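Local structure of Uly1 (Catenovulum maritimum, 7DRQ) at residues A[89-94]-A[168-173]; A[74-79]-A[163-168]; A[63-68]-A[125-130]; A[148-153]-A[238-243]. The protein is a calcium-binding ulvan lyase of polysaccharide lyase family 24, which probably cleaves the algal polysaccharide ulvan by beta-elimination. All coordinates share one frame; numbering follows the deposited sequence.

Interaction 1. Residues A[89-94]-A[168-173]; sequences IEFPHQ and TQFVKD. With CA (calcium ion), chain C.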
# COMPACT_ATOMS: atom_id res chain seq x y z
N ILE A 89 7.67 -7.54 -18.67
CA ILE A 89 7.70 -8.98 -18.47
C ILE A 89 6.30 -9.43 -18.12
O ILE A 89 5.66 -8.86 -17.23
CB ILE A 89 8.68 -9.40 -17.35
CG1 ILE A 89 10.13 -9.03 -17.71
CG2 ILE A 89 8.54 -10.89 -17.07
CD1 ILE A 89 11.12 -9.33 -16.57
N GLU A 90 5.81 -10.46 -18.82
CA GLU A 90 4.53 -11.08 -18.49
C GLU A 90 4.78 -12.30 -17.61
O GLU A 90 5.53 -13.20 -17.98
CB GLU A 90 3.78 -11.49 -19.76
CG GLU A 90 2.50 -12.24 -19.48
CD GLU A 90 1.91 -12.88 -20.72
OE1 GLU A 90 2.17 -12.38 -21.82
OE2 GLU A 90 1.18 -13.88 -20.58
N PHE A 91 4.13 -12.32 -16.47
CA PHE A 91 4.21 -13.46 -15.56
C PHE A 91 3.04 -14.41 -15.79
O PHE A 91 1.96 -13.98 -16.20
CB PHE A 91 4.23 -13.00 -14.10
CG PHE A 91 5.58 -12.52 -13.66
CD1 PHE A 91 5.98 -11.22 -13.91
CD2 PHE A 91 6.47 -13.38 -13.01
CE1 PHE A 91 7.25 -10.79 -13.53
CE2 PHE A 91 7.73 -12.94 -12.62
CZ PHE A 91 8.12 -11.65 -12.88
N PRO A 92 3.24 -15.71 -15.56
CA PRO A 92 2.16 -16.67 -15.83
C PRO A 92 0.93 -16.46 -14.96
O PRO A 92 -0.18 -16.76 -15.40
CB PRO A 92 2.81 -18.03 -15.54
CG PRO A 92 4.28 -17.80 -15.70
CD PRO A 92 4.55 -16.36 -15.35
N HIS A 93 1.10 -15.96 -13.73
CA HIS A 93 -0.03 -15.85 -12.82
C HIS A 93 -1.08 -14.86 -13.34
O HIS A 93 -0.74 -13.79 -13.84
CB HIS A 93 0.42 -15.39 -11.45
CG HIS A 93 -0.69 -15.39 -10.44
ND1 HIS A 93 -1.20 -16.55 -9.89
CD2 HIS A 93 -1.41 -14.38 -9.90
CE1 HIS A 93 -2.16 -16.25 -9.04
NE2 HIS A 93 -2.32 -14.94 -9.03
N GLN A 94 -2.35 -15.20 -13.14
CA GLN A 94 -3.47 -14.34 -13.50
C GLN A 94 -4.26 -14.01 -12.25
O GLN A 94 -4.42 -14.85 -11.37
CB GLN A 94 -4.40 -15.00 -14.53
CG GLN A 94 -3.72 -15.36 -15.85
CD GLN A 94 -4.48 -16.43 -16.60
OE1 GLN A 94 -4.37 -17.62 -16.29
NE2 GLN A 94 -5.27 -16.02 -17.59
N THR A 168 13.60 -15.07 -17.77
CA THR A 168 14.85 -15.76 -17.48
C THR A 168 15.50 -15.23 -16.20
O THR A 168 16.22 -15.97 -15.52
CB THR A 168 15.81 -15.64 -18.66
OG1 THR A 168 15.22 -16.23 -19.82
CG2 THR A 168 17.12 -16.34 -18.37
N GLN A 169 15.24 -13.97 -15.86
CA GLN A 169 15.81 -13.35 -14.67
C GLN A 169 15.13 -13.79 -13.38
O GLN A 169 15.65 -13.50 -12.30
CB GLN A 169 15.73 -11.83 -14.78
CG GLN A 169 16.68 -11.26 -15.83
CD GLN A 169 18.08 -11.75 -15.62
OE1 GLN A 169 18.75 -11.34 -14.68
NE2 GLN A 169 18.54 -12.65 -16.48
N PHE A 170 14.01 -14.48 -13.46
CA PHE A 170 13.25 -14.79 -12.26
C PHE A 170 13.38 -16.27 -11.91
O PHE A 170 13.66 -17.11 -12.77
CB PHE A 170 11.78 -14.38 -12.42
CG PHE A 170 11.58 -12.91 -12.21
CD1 PHE A 170 11.91 -12.01 -13.22
CD2 PHE A 170 11.17 -12.42 -10.98
CE1 PHE A 170 11.78 -10.65 -13.03
CE2 PHE A 170 11.03 -11.06 -10.76
CZ PHE A 170 11.34 -10.16 -11.80
N VAL A 171 13.23 -16.55 -10.63
CA VAL A 171 13.59 -17.85 -10.05
C VAL A 171 12.33 -18.69 -9.93
O VAL A 171 11.35 -18.28 -9.29
CB VAL A 171 14.28 -17.69 -8.69
CG1 VAL A 171 14.64 -19.07 -8.13
CG2 VAL A 171 15.51 -16.81 -8.82
N LYS A 172 12.36 -19.87 -10.53
CA LYS A 172 11.22 -20.77 -10.48
C LYS A 172 11.08 -21.42 -9.11
O LYS A 172 12.06 -21.63 -8.38
CB LYS A 172 11.33 -21.84 -11.57
CG LYS A 172 11.38 -21.28 -12.99
CD LYS A 172 11.23 -22.38 -14.03
CE LYS A 172 11.55 -21.87 -15.43
NZ LYS A 172 11.26 -22.90 -16.48
N ASP A 173 9.84 -21.74 -8.76
CA ASP A 173 9.57 -22.64 -7.64
C ASP A 173 10.05 -24.03 -8.03
O ASP A 173 9.48 -24.65 -8.94
CB ASP A 173 8.07 -22.63 -7.32
CG ASP A 173 7.70 -23.54 -6.16
OD1 ASP A 173 8.57 -24.26 -5.64
OD2 ASP A 173 6.53 -23.51 -5.74
CA CA C . 4.52 -22.41 -6.41
O HOH W 1 3.85 -21.88 -4.09
O HOH W 2 3.22 -24.39 -5.61
O HOH W 3 2.25 -21.66 -6.95
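The CZ atom of Phe-91 sits 3.5 Å above the centre of the Phe-170 ring plane, almost on its axis. All six ring carbons of Phe-170 therefore lie at nearly equal range from it, with CE2 closest at 3.6 Å from Phe-91 CZ. This is a T-shaped pair. The edge of Phe-91 points into the face of Phe-170, the planes stand at 87°, and the ring centroids are 4.8 Å apart. Phe-91 CG is anti to the carbonyl carbon (chi1 -80°), and this carries the ring across to Phe-170. Ile-89, two residues back on the same strand, adds its CD1, which lies 3.8 Å from Phe-170 CE1. Strand 86-91 is an edge strand of a four-stranded antiparallel sheet, consistent with a blade of the beta-propeller expected for this BNR-type family. Residues 168-173 belong to a long loop after strand 150-152, so the aromatic pair fastens that loop to the sheet. Leu-124 of strand 122-126 touches both phenylalanines. Further along the loop, Asp-173 binds a calcium ion through OD2 at 2.4 Å. Three waters, Asp-183 and the backbone oxygen of Lys-185 also bind this ion, while Asp-173 OD1 is hydrogen-bonded to Ser-175.

Interaction 2. Residues A[74-79]-A[163-168]; sequences VMLTRY and NNFTLT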
# COMPACT_ATOMS: atom_id res chain seq x y z
N VAL A 74 -0.18 -10.93 -14.46
CA VAL A 74 0.70 -10.06 -13.69
C VAL A 74 1.81 -9.53 -14.60
O VAL A 74 2.51 -10.30 -15.27
CB VAL A 74 1.30 -10.83 -12.50
CG1 VAL A 74 2.46 -10.08 -11.89
CG2 VAL A 74 0.21 -11.14 -11.45
N MSE A 75 1.97 -8.20 -14.63
CA MSE A 75 2.99 -7.58 -15.49
C MSE A 75 3.98 -6.75 -14.69
O MSE A 75 3.62 -6.14 -13.69
CB MSE A 75 2.35 -6.66 -16.54
CG MSE A 75 1.08 -7.19 -17.18
SE MSE A 75 1.41 -8.71 -18.34
CE MSE A 75 2.62 -7.92 -19.67
N LEU A 76 5.22 -6.69 -15.17
CA LEU A 76 6.25 -5.84 -14.59
C LEU A 76 6.92 -5.06 -15.71
O LEU A 76 7.49 -5.65 -16.63
CB LEU A 76 7.28 -6.68 -13.82
CG LEU A 76 8.51 -5.88 -13.37
CD1 LEU A 76 8.09 -4.77 -12.40
CD2 LEU A 76 9.58 -6.79 -12.74
N THR A 77 6.83 -3.73 -15.65
CA THR A 77 7.40 -2.84 -16.65
C THR A 77 8.57 -2.08 -16.04
O THR A 77 8.49 -1.63 -14.89
CB THR A 77 6.36 -1.84 -17.17
OG1 THR A 77 5.28 -2.54 -17.80
CG2 THR A 77 6.99 -0.88 -18.19
N ARG A 78 9.64 -1.93 -16.80
CA ARG A 78 10.79 -1.15 -16.36
C ARG A 78 11.04 -0.06 -17.38
O ARG A 78 11.29 -0.36 -18.55
CB ARG A 78 12.03 -2.03 -16.19
CG ARG A 78 13.22 -1.26 -15.62
CD ARG A 78 14.49 -2.13 -15.61
NE ARG A 78 14.96 -2.36 -16.97
CZ ARG A 78 16.04 -3.08 -17.28
NH1 ARG A 78 16.77 -3.65 -16.32
NH2 ARG A 78 16.38 -3.25 -18.56
N TYR A 79 10.95 1.19 -16.94
CA TYR A 79 11.25 2.36 -17.77
C TYR A 79 12.65 2.86 -17.43
O TYR A 79 12.99 3.04 -16.26
CB TYR A 79 10.21 3.46 -17.54
CG TYR A 79 10.61 4.80 -18.12
CD1 TYR A 79 10.48 5.04 -19.48
CD2 TYR A 79 11.12 5.81 -17.32
CE1 TYR A 79 10.85 6.26 -20.03
CE2 TYR A 79 11.49 7.04 -17.87
CZ TYR A 79 11.35 7.25 -19.22
OH TYR A 79 11.73 8.47 -19.77
N ASN A 163 16.92 -6.12 -23.55
CA ASN A 163 16.67 -7.40 -24.22
C ASN A 163 16.85 -8.58 -23.28
O ASN A 163 16.36 -9.67 -23.58
CB ASN A 163 17.56 -7.56 -25.45
CG ASN A 163 19.02 -7.60 -25.09
OD1 ASN A 163 19.54 -6.66 -24.49
ND2 ASN A 163 19.70 -8.69 -25.45
N ASN A 164 17.56 -8.40 -22.18
CA ASN A 164 17.74 -9.47 -21.20
C ASN A 164 16.74 -9.38 -20.05
O ASN A 164 16.76 -10.24 -19.16
CB ASN A 164 19.17 -9.45 -20.65
CG ASN A 164 20.20 -9.76 -21.72
OD1 ASN A 164 21.25 -9.13 -21.79
ND2 ASN A 164 19.91 -10.73 -22.56
N PHE A 165 15.88 -8.36 -20.04
CA PHE A 165 14.90 -8.18 -18.96
C PHE A 165 13.69 -9.05 -19.28
O PHE A 165 12.69 -8.61 -19.84
CB PHE A 165 14.52 -6.71 -18.81
CG PHE A 165 13.73 -6.41 -17.57
CD1 PHE A 165 14.36 -6.35 -16.34
CD2 PHE A 165 12.37 -6.19 -17.64
CE1 PHE A 165 13.63 -6.07 -15.18
CE2 PHE A 165 11.63 -5.91 -16.47
CZ PHE A 165 12.27 -5.86 -15.25
N THR A 166 13.81 -10.33 -18.94
CA THR A 166 12.82 -11.33 -19.28
C THR A 166 12.58 -12.23 -18.07
O THR A 166 13.28 -12.14 -17.06
CB THR A 166 13.25 -12.22 -20.46
OG1 THR A 166 14.28 -13.10 -20.00
CG2 THR A 166 13.76 -11.39 -21.65
N LEU A 167 11.63 -13.16 -18.23
CA LEU A 167 11.37 -14.17 -17.21
C LEU A 167 12.60 -15.01 -16.87
O LEU A 167 12.64 -15.62 -15.79
CB LEU A 167 10.23 -15.08 -17.69
CG LEU A 167 9.09 -15.50 -16.78
CD1 LEU A 167 8.64 -14.36 -15.90
CD2 LEU A 167 7.96 -16.01 -17.66
N THR A 168 13.60 -15.07 -17.77
CA THR A 168 14.85 -15.76 -17.48
C THR A 168 15.50 -15.23 -16.20
O THR A 168 16.22 -15.97 -15.52
CB THR A 168 15.81 -15.64 -18.66
OG1 THR A 168 15.22 -16.23 -19.82
CG2 THR A 168 17.12 -16.34 -18.37
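Arg-78 lays its guanidinium over one face of the Phe-165 ring. The planes are 27° apart and the group centres 4.4 Å apart, a stacked cation-pi pair. Phe-165 CD1 lies toward the rim of the guanidinium, with Arg-78 NH1 3.6 Å from it. The arginine chain begins extended and bends at chi3 (69°). This bend lets the same side chain touch the ring twice. Its CB makes a CH-pi contact with the ring, 4.2 Å from the centroid and 25° off the normal. Leu-76 meets the ring obliquely, with its CD2 3.8 Å from Phe-165 CZ. The guanidinium is held by more than the ring. NH1 is hydrogen-bonded to the carbonyl O of Ala-158, and NH2 forms a salt bridge with Asp-162 and a hydrogen bond with the carbonyl O of Val-160. These bonds should fix the rotation of the group and balance its buried charge. Phe-165 is the centre of an inverse gamma turn, and an ST turn follows at Thr-166. The phenylalanine also packs on Val-87, Ile-89 and Ile-122. It lies against strands 73-80 and 86-91 of one sheet and strand 122-126 of the next, consistent with a loop packed between two propeller blades.

Interaction 3. Residues A[63-68]-A[125-130]; sequences TWYRGG and LYDMHA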
# COMPACT_ATOMS: atom_id res chain seq x y z
N THR A 63 4.21 -2.13 -11.69
CA THR A 63 3.42 -3.35 -11.82
C THR A 63 1.99 -3.01 -12.22
O THR A 63 1.51 -1.90 -12.00
CB THR A 63 3.40 -4.15 -10.52
OG1 THR A 63 2.69 -3.42 -9.52
CG2 THR A 63 4.83 -4.45 -10.03
N TRP A 64 1.32 -4.00 -12.79
CA TRP A 64 -0.07 -3.88 -13.22
C TRP A 64 -0.55 -5.26 -13.65
O TRP A 64 0.25 -6.10 -14.06
CB TRP A 64 -0.23 -2.86 -14.36
CG TRP A 64 0.74 -3.02 -15.53
CD1 TRP A 64 2.08 -2.75 -15.53
CD2 TRP A 64 0.42 -3.45 -16.86
NE1 TRP A 64 2.62 -2.98 -16.78
CE2 TRP A 64 1.62 -3.42 -17.61
CE3 TRP A 64 -0.75 -3.85 -17.50
CZ2 TRP A 64 1.68 -3.79 -18.95
CZ3 TRP A 64 -0.70 -4.21 -18.83
CH2 TRP A 64 0.50 -4.18 -19.55
N TYR A 65 -1.85 -5.48 -13.52
CA TYR A 65 -2.51 -6.59 -14.21
C TYR A 65 -2.93 -6.13 -15.60
O TYR A 65 -3.37 -4.98 -15.77
CB TYR A 65 -3.76 -7.04 -13.44
CG TYR A 65 -3.48 -7.70 -12.12
CD1 TYR A 65 -3.09 -9.04 -12.06
CD2 TYR A 65 -3.64 -6.99 -10.93
CE1 TYR A 65 -2.85 -9.64 -10.84
CE2 TYR A 65 -3.40 -7.59 -9.72
CZ TYR A 65 -3.01 -8.91 -9.68
OH TYR A 65 -2.79 -9.49 -8.46
N ARG A 66 -2.84 -7.03 -16.58
CA ARG A 66 -3.20 -6.73 -17.96
C ARG A 66 -4.63 -7.18 -18.26
O ARG A 66 -5.06 -8.25 -17.83
CB ARG A 66 -2.23 -7.42 -18.92
CG ARG A 66 -2.51 -7.11 -20.40
CD ARG A 66 -1.47 -7.76 -21.30
NE ARG A 66 -1.60 -9.20 -21.24
CZ ARG A 66 -0.68 -10.07 -21.63
NH1 ARG A 66 0.47 -9.64 -22.14
NH2 ARG A 66 -0.91 -11.37 -21.51
N GLY A 67 -5.39 -6.34 -18.99
CA GLY A 67 -6.74 -6.69 -19.36
C GLY A 67 -6.79 -7.48 -20.67
O GLY A 67 -5.78 -7.65 -21.36
N GLY A 68 -7.98 -7.99 -21.00
CA GLY A 68 -9.17 -7.84 -20.18
C GLY A 68 -9.48 -9.00 -19.24
O GLY A 68 -8.56 -9.63 -18.70
N LEU A 125 5.27 -9.32 -4.82
CA LEU A 125 4.27 -9.97 -3.99
C LEU A 125 2.90 -9.63 -4.55
O LEU A 125 2.61 -8.46 -4.78
CB LEU A 125 4.38 -9.49 -2.54
CG LEU A 125 5.60 -10.03 -1.81
CD1 LEU A 125 5.84 -9.24 -0.54
CD2 LEU A 125 5.44 -11.52 -1.48
N TYR A 126 2.06 -10.64 -4.78
CA TYR A 126 0.85 -10.28 -5.50
C TYR A 126 -0.33 -11.19 -5.20
O TYR A 126 -0.18 -12.35 -4.81
CB TYR A 126 1.09 -10.27 -7.01
CG TYR A 126 1.89 -11.43 -7.59
CD1 TYR A 126 1.25 -12.60 -8.01
CD2 TYR A 126 3.26 -11.31 -7.82
CE1 TYR A 126 1.97 -13.64 -8.60
CE2 TYR A 126 3.99 -12.34 -8.41
CZ TYR A 126 3.35 -13.50 -8.80
OH TYR A 126 4.08 -14.52 -9.40
N ASP A 127 -1.52 -10.63 -5.42
CA ASP A 127 -2.77 -11.37 -5.53
C ASP A 127 -3.12 -12.08 -4.23
O ASP A 127 -3.45 -13.27 -4.22
CB ASP A 127 -2.75 -12.35 -6.70
CG ASP A 127 -4.14 -12.59 -7.27
OD1 ASP A 127 -5.04 -11.76 -7.01
OD2 ASP A 127 -4.34 -13.59 -7.98
N MSE A 128 -3.03 -11.35 -3.12
CA MSE A 128 -3.26 -11.88 -1.77
C MSE A 128 -4.29 -11.08 -0.99
O MSE A 128 -4.23 -9.86 -0.92
CB MSE A 128 -1.95 -11.88 -1.00
CG MSE A 128 -0.89 -12.75 -1.61
SE MSE A 128 0.59 -12.89 -0.38
CE MSE A 128 1.78 -11.57 -1.22
N HIS A 129 -5.26 -11.79 -0.40
CA HIS A 129 -6.15 -11.16 0.57
C HIS A 129 -6.41 -12.16 1.70
O HIS A 129 -7.49 -12.77 1.78
CB HIS A 129 -7.46 -10.67 -0.06
CG HIS A 129 -8.30 -9.84 0.86
ND1 HIS A 129 -9.49 -9.27 0.48
CD2 HIS A 129 -8.10 -9.48 2.15
CE1 HIS A 129 -10.01 -8.61 1.50
NE2 HIS A 129 -9.19 -8.72 2.52
N ALA A 130 -5.41 -12.32 2.56
CA ALA A 130 -5.53 -13.16 3.76
C ALA A 130 -5.89 -14.60 3.43
O ALA A 130 -6.68 -15.25 4.12
CB ALA A 130 -6.54 -12.56 4.74
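Tyr-65 points its CB toward residues 125-130 and touches Asp-127 only with its hydroxyl. From CB, CG lies anti to the carbonyl carbon (chi1 -68°), which points the ring toward residues 125-130. Along the way, CE1 of the Tyr-65 ring packs against CG2 of Val-74 on the adjoining strand. Beyond CZ comes OH, which carries the contact. Tyr-65 OH lies 3.4 Å from Asp-127 CB and 3.5 Å from Asp-127 CA. Tyr-126 CB is further from Tyr-65 OH, at 4.2 Å. Asp-127 OD1 is 3.5 Å from Tyr-65 OH, oblique to the ring, and the carboxylate and ring planes are 65° apart. The contact is thus van der Waals touching at the base of the aspartate. Tyr-65 lies on strand 59-65 and Tyr-126 on strand 122-126, which belong to two separate antiparallel sheets. This is consistent with neighbouring blades of a beta-propeller, as the family assignment suggests. The chain leaves strand 122-126 at Asp-127, which has positive phi (63°). Tyr-126 begins toward the other strand, but the end of its side chain leads away from Tyr-65. Asn-109 ties the two sides together: it accepts from the tyrosine hydroxyl with its carbonyl O and donates its side-chain amide to Asp-127 OD1. The other carboxylate oxygen, OD2, is hydrogen-bonded to His-93 NE2 and the backbone N of Thr-96.

Interaction 4. Residues A[148-153]-A[238-243]; sequences FRYSYS and GKWSHF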
# COMPACT_ATOMS: atom_id res chain seq x y z
N PHE A 148 0.20 -17.87 -0.39
CA PHE A 148 1.16 -16.78 -0.29
C PHE A 148 1.95 -16.78 -1.59
O PHE A 148 2.39 -17.85 -2.04
CB PHE A 148 2.10 -16.96 0.93
CG PHE A 148 3.11 -15.86 1.09
CD1 PHE A 148 2.78 -14.70 1.78
CD2 PHE A 148 4.38 -15.98 0.55
CE1 PHE A 148 3.69 -13.67 1.90
CE2 PHE A 148 5.31 -14.96 0.68
CZ PHE A 148 4.97 -13.80 1.36
N ARG A 149 2.11 -15.61 -2.21
CA ARG A 149 2.53 -15.55 -3.61
C ARG A 149 3.70 -14.57 -3.78
O ARG A 149 3.50 -13.36 -3.84
CB ARG A 149 1.35 -15.17 -4.50
CG ARG A 149 0.24 -16.22 -4.47
CD ARG A 149 -1.09 -15.75 -5.08
NE ARG A 149 -1.94 -16.92 -5.29
CZ ARG A 149 -3.25 -16.89 -5.54
NH1 ARG A 149 -3.90 -15.73 -5.60
NH2 ARG A 149 -3.90 -18.03 -5.73
N TYR A 150 4.91 -15.12 -3.88
CA TYR A 150 6.14 -14.34 -3.93
C TYR A 150 6.95 -14.73 -5.15
O TYR A 150 7.16 -15.93 -5.40
CB TYR A 150 6.95 -14.58 -2.64
CG TYR A 150 8.34 -14.00 -2.61
CD1 TYR A 150 8.59 -12.68 -2.97
CD2 TYR A 150 9.41 -14.77 -2.16
CE1 TYR A 150 9.88 -12.14 -2.93
CE2 TYR A 150 10.70 -14.25 -2.10
CZ TYR A 150 10.93 -12.94 -2.49
OH TYR A 150 12.21 -12.43 -2.42
N SER A 151 7.41 -13.74 -5.90
CA SER A 151 8.30 -13.98 -7.03
C SER A 151 9.55 -13.12 -6.86
O SER A 151 9.48 -12.01 -6.32
CB SER A 151 7.61 -13.66 -8.37
OG SER A 151 6.63 -14.64 -8.68
N TYR A 152 10.69 -13.64 -7.29
CA TYR A 152 11.93 -12.91 -7.09
C TYR A 152 12.95 -13.32 -8.14
O TYR A 152 12.83 -14.35 -8.80
CB TYR A 152 12.51 -13.11 -5.68
CG TYR A 152 13.00 -14.50 -5.39
CD1 TYR A 152 12.11 -15.53 -5.05
CD2 TYR A 152 14.35 -14.81 -5.46
CE1 TYR A 152 12.57 -16.82 -4.78
CE2 TYR A 152 14.82 -16.10 -5.19
CZ TYR A 152 13.92 -17.10 -4.86
OH TYR A 152 14.39 -18.38 -4.59
N SER A 153 13.98 -12.50 -8.26
CA SER A 153 14.90 -12.57 -9.38
C SER A 153 16.29 -12.99 -8.93
O SER A 153 16.60 -13.06 -7.73
CB SER A 153 14.97 -11.22 -10.09
OG SER A 153 15.89 -10.39 -9.41
N GLY A 238 20.42 -14.24 0.32
CA GLY A 238 19.44 -14.46 -0.73
C GLY A 238 18.06 -14.83 -0.23
O GLY A 238 17.34 -15.59 -0.89
N LYS A 239 17.68 -14.32 0.93
CA LYS A 239 16.38 -14.66 1.51
C LYS A 239 16.02 -13.58 2.53
O LYS A 239 16.77 -12.63 2.74
CB LYS A 239 16.41 -16.05 2.15
CG LYS A 239 17.35 -16.17 3.33
CD LYS A 239 17.46 -17.62 3.77
CE LYS A 239 18.12 -17.74 5.14
NZ LYS A 239 18.29 -19.17 5.51
N TRP A 240 14.87 -13.75 3.16
CA TRP A 240 14.33 -12.79 4.11
C TRP A 240 14.34 -13.37 5.51
O TRP A 240 14.31 -14.58 5.71
CB TRP A 240 12.91 -12.40 3.73
CG TRP A 240 12.83 -11.71 2.41
CD1 TRP A 240 13.00 -12.28 1.17
CD2 TRP A 240 12.55 -10.33 2.18
NE1 TRP A 240 12.85 -11.32 0.19
CE2 TRP A 240 12.57 -10.12 0.79
CE3 TRP A 240 12.29 -9.24 3.03
CZ2 TRP A 240 12.34 -8.87 0.21
CZ3 TRP A 240 12.05 -7.99 2.45
CH2 TRP A 240 12.09 -7.82 1.06
N SER A 241 14.39 -12.47 6.49
CA SER A 241 14.24 -12.85 7.88
C SER A 241 12.80 -13.30 8.16
O SER A 241 11.87 -13.08 7.37
CB SER A 241 14.64 -11.69 8.79
OG SER A 241 13.76 -10.59 8.60
N HIS A 242 12.63 -13.93 9.32
CA HIS A 242 11.30 -14.31 9.80
C HIS A 242 10.48 -13.06 10.10
O HIS A 242 10.99 -12.09 10.66
CB HIS A 242 11.44 -15.16 11.07
CG HIS A 242 10.18 -15.84 11.50
ND1 HIS A 242 9.06 -15.16 11.92
CD2 HIS A 242 9.89 -17.16 11.64
CE1 HIS A 242 8.12 -16.02 12.26
NE2 HIS A 242 8.60 -17.24 12.11
N PHE A 243 9.20 -13.09 9.71
CA PHE A 243 8.30 -11.99 10.02
C PHE A 243 8.31 -11.70 11.52
O PHE A 243 8.31 -12.62 12.34
CB PHE A 243 6.87 -12.31 9.58
CG PHE A 243 6.52 -11.82 8.20
CD1 PHE A 243 6.76 -10.50 7.82
CD2 PHE A 243 5.93 -12.68 7.29
CE1 PHE A 243 6.41 -10.06 6.55
CE2 PHE A 243 5.59 -12.25 6.01
CZ PHE A 243 5.83 -10.94 5.64
O HOH W 4 14.71 -13.79 -1.72
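Tyr-150 and Trp-240 bury the most surface here, and a single polar bond joins them. Trp-240 donates its indole N-H through NE1 to Tyr-150 OH at 2.9 Å. The N-H...O angle is 147°, and the hydroxyl lies 19° out of the indole plane, so the bond is somewhat bent. The rings are nearly perpendicular, but they meet obliquely and form no stack. Tyr-150 CG is anti to the backbone N (chi1 172°), which sends the phenol outward so that its hydroxyl meets the indole nitrogen. Apolar contact is slight, with Tyr-150 CZ 4.3 Å from Trp-240 CD1. A water lies in the plane of the phenol ring at its edge, 2.9 Å from Tyr-150 OH. It donates a longer bond to the carbonyl O of Gly-238 at 3.3 Å, in the G1 beta bulge that precedes Trp-240. Strands 150-152 and 239-245 belong to different sheets, so the bond and the water bridge link two sheets. His-123 ND1 is also hydrogen-bonded to Tyr-150 OH. The Trp-240 N-H, His-123 and the water gather on one buried hydroxyl, which should restrict its rotation; in return the hydroxyl oxygen satisfies the buried indole N-H.

In the fold
Interactions 1, 2 and 3 all reach the four-stranded sheet 53-91: interaction 3 uses strand 59-65, interaction 2 strand 73-80 and interaction 1 strand 86-91. Interactions 1 and 2 have centres about 9 Å apart, share Thr-168 and hold successive parts of one loop. Interactions 3 and 4 reach adjacent strands, 122-126 and 150-152, in the next sheet, with centres about 17 Å apart. Interaction 4 carries on to the sheet that ends with strand 239-245. Along the chain interaction 3 closes before interaction 4 opens, whereas the other pairs alternate. Together they connect three successive sheets, consistent with propeller blades, and the loop bearing one calcium ligand.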